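Local coordinates for protein putative sporulation-specific glycosylase YdhD (Bacillus subtilis subsp. subtilis str. 168, PDB 3CZ8) that probably hydrolyses glycosidic bonds of chitin-like or cell-wall polysaccharides during sporulation, through the family 18 glycosyl hydrolase domain that makes up this fragment, at residues 226-231 / 279-284. The protein carries 1 engineered substitution. Residues are numbered along the deposited sequence; the frame is centred on the assembly and turned at random.
Engineered in segment 279-284: G284 (natural residue Asp).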
# COMPACT_ATOMS: atom_id res chain seq x y z
N TYR A 226 -3.87 0.10 13.88
CA TYR A 226 -4.18 -1.24 14.38
C TYR A 226 -5.61 -1.40 14.88
O TYR A 226 -6.20 -0.46 15.40
CB TYR A 226 -3.18 -1.71 15.46
CG TYR A 226 -1.74 -1.77 14.98
CD1 TYR A 226 -1.24 -2.90 14.34
CD2 TYR A 226 -0.89 -0.69 15.17
CE1 TYR A 226 0.07 -2.94 13.89
CE2 TYR A 226 0.42 -0.72 14.73
CZ TYR A 226 0.90 -1.84 14.09
OH TYR A 226 2.20 -1.85 13.66
N ASP A 227 -6.13 -2.61 14.71
CA ASP A 227 -7.47 -2.99 15.16
C ASP A 227 -7.33 -4.09 16.21
O ASP A 227 -7.02 -5.23 15.88
CB ASP A 227 -8.27 -3.51 13.95
CG ASP A 227 -9.76 -3.60 14.22
OD1 ASP A 227 -10.53 -3.51 13.24
OD2 ASP A 227 -10.19 -3.76 15.39
N TRP A 228 -7.56 -3.73 17.47
CA TRP A 228 -7.44 -4.66 18.60
C TRP A 228 -8.82 -5.10 19.10
O TRP A 228 -9.73 -4.28 19.18
CB TRP A 228 -6.78 -3.96 19.79
CG TRP A 228 -5.32 -3.60 19.69
CD1 TRP A 228 -4.26 -4.38 20.05
CD2 TRP A 228 -4.77 -2.34 19.27
NE1 TRP A 228 -3.09 -3.70 19.86
CE2 TRP A 228 -3.37 -2.45 19.38
CE3 TRP A 228 -5.33 -1.14 18.80
CZ2 TRP A 228 -2.51 -1.39 19.05
CZ3 TRP A 228 -4.47 -0.09 18.48
CH2 TRP A 228 -3.07 -0.23 18.60
N ILE A 229 -8.95 -6.37 19.49
CA ILE A 229 -10.13 -6.80 20.24
C ILE A 229 -9.95 -6.45 21.73
O ILE A 229 -9.04 -6.97 22.38
CB ILE A 229 -10.44 -8.33 20.06
CG1 ILE A 229 -11.01 -8.61 18.66
CG2 ILE A 229 -11.46 -8.81 21.08
CD1 ILE A 229 -10.05 -9.32 17.73
N ILE A 230 -10.79 -5.55 22.24
CA ILE A 230 -10.77 -5.24 23.68
C ILE A 230 -11.50 -6.32 24.49
O ILE A 230 -12.12 -7.21 23.91
CB ILE A 230 -11.12 -3.76 24.04
CG1 ILE A 230 -12.38 -3.27 23.34
CG2 ILE A 230 -9.92 -2.86 23.74
CD1 ILE A 230 -12.84 -1.90 23.80
N PRO A 231 -11.54 -6.20 25.83
CA PRO A 231 -10.81 -7.08 26.71
C PRO A 231 -9.65 -7.80 26.01
O PRO A 231 -9.81 -8.89 25.43
CB PRO A 231 -11.94 -7.96 27.27
CG PRO A 231 -13.20 -6.90 27.29
CD PRO A 231 -12.63 -5.61 26.61
N GLU A 279 -11.15 -1.97 19.26
CA GLU A 279 -10.60 -0.62 19.42
C GLU A 279 -9.55 -0.38 18.34
O GLU A 279 -8.64 -1.20 18.15
CB GLU A 279 -10.00 -0.44 20.82
CG GLU A 279 -9.54 0.99 21.12
CD GLU A 279 -9.18 1.19 22.59
OE1 GLU A 279 -8.06 1.68 22.86
OE2 GLU A 279 -10.01 0.88 23.47
N VAL A 280 -9.70 0.73 17.63
CA VAL A 280 -8.83 1.05 16.50
C VAL A 280 -8.14 2.39 16.74
O VAL A 280 -8.80 3.38 17.04
CB VAL A 280 -9.63 1.09 15.16
CG1 VAL A 280 -8.70 1.34 13.96
CG2 VAL A 280 -10.42 -0.20 14.96
N TRP A 281 -6.82 2.40 16.62
CA TRP A 281 -6.01 3.63 16.62
C TRP A 281 -5.25 3.74 15.30
O TRP A 281 -4.67 2.76 14.82
CB TRP A 281 -5.01 3.61 17.78
CG TRP A 281 -5.65 3.75 19.12
CD1 TRP A 281 -6.20 2.76 19.88
CD2 TRP A 281 -5.80 4.97 19.87
NE1 TRP A 281 -6.69 3.28 21.06
CE2 TRP A 281 -6.47 4.63 21.08
CE3 TRP A 281 -5.47 6.31 19.64
CZ2 TRP A 281 -6.78 5.59 22.05
CZ3 TRP A 281 -5.78 7.26 20.61
CH2 TRP A 281 -6.43 6.89 21.80
N PHE A 282 -5.22 4.95 14.73
CA PHE A 282 -4.65 5.17 13.41
C PHE A 282 -4.20 6.62 13.28
O PHE A 282 -4.00 7.30 14.29
CB PHE A 282 -5.65 4.77 12.30
CG PHE A 282 -6.91 5.61 12.26
CD1 PHE A 282 -7.92 5.43 13.19
CD2 PHE A 282 -7.09 6.55 11.25
CE1 PHE A 282 -9.08 6.20 13.15
CE2 PHE A 282 -8.25 7.32 11.20
CZ PHE A 282 -9.23 7.15 12.15
N GLU A 283 -4.00 7.07 12.04
CA GLU A 283 -3.61 8.45 11.76
C GLU A 283 -4.54 9.06 10.72
O GLU A 283 -4.85 8.43 9.70
CB GLU A 283 -2.18 8.49 11.22
CG GLU A 283 -1.11 8.10 12.23
CD GLU A 283 -0.76 9.21 13.20
OE1 GLU A 283 -0.80 10.39 12.82
OE2 GLU A 283 -0.43 8.89 14.36
N GLY A 284 -5.00 10.28 10.97
CA GLY A 284 -5.81 11.03 10.02
C GLY A 284 -5.13 12.31 9.55
O GLY A 284 -3.93 12.48 9.77
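W228 and E279 exchange two backbone hydrogen bonds, and Y226 and W281 two more, joining the antiparallel strands 226-229 and 279-281. At the first pair W228 N gives its hydrogen to E279 O at 2.8 Å, and E279 N returns one to W228 O. At the second, Y226 N reaches W281 O at 2.9 Å, while the return bond from W281 N to Y226 O is longer and more bent, 3.2 Å and 147°. Y226 O also receives a CA-H...O contact from V280. D227 and V280 form the non-hydrogen-bonded pair between them; their peptide groups face outward and bond to S239 and F268 in the flanking strands. Strand 277-281 is central in a five-stranded antiparallel sheet, with 225-229 between it and 239-241, consistent with the alpha+beta insertion that many family 18 chitinases carry beside their TIM barrel; Y226 OH bonds to D184, and its side chain lies about 10 Å from that of E120, the predicted proton donor. On the face bearing Y226, W228, E279 and W281, the extended E279 side chain, CG anti to the backbone N (chi1 -173°), brings OE1 to W281 NE1 at 2.8 Å. The bond is nearly straight (171°) and meets OE1 on its anti side, somewhat out of the carboxylate plane, with OE1 close to the indole plane. The second oxygen, OE2, forms a salt bridge with R269, and I230 CG2 packs beside it at 3.8 Å. W228 turns its CZ3 corner to W281 CD1, 3.6 Å away, with the indole planes steeply inclined, and its NE1 bonds weakly to H187 O; W281 also stacks on F267. On the opposite face V280 CG2 lies 3.5 Å from D227 CG; OD1 takes a salt bridge from R249 and a hydrogen bond from Y270 OH, and OD2 is hydrogen-bonded to H278 ND1.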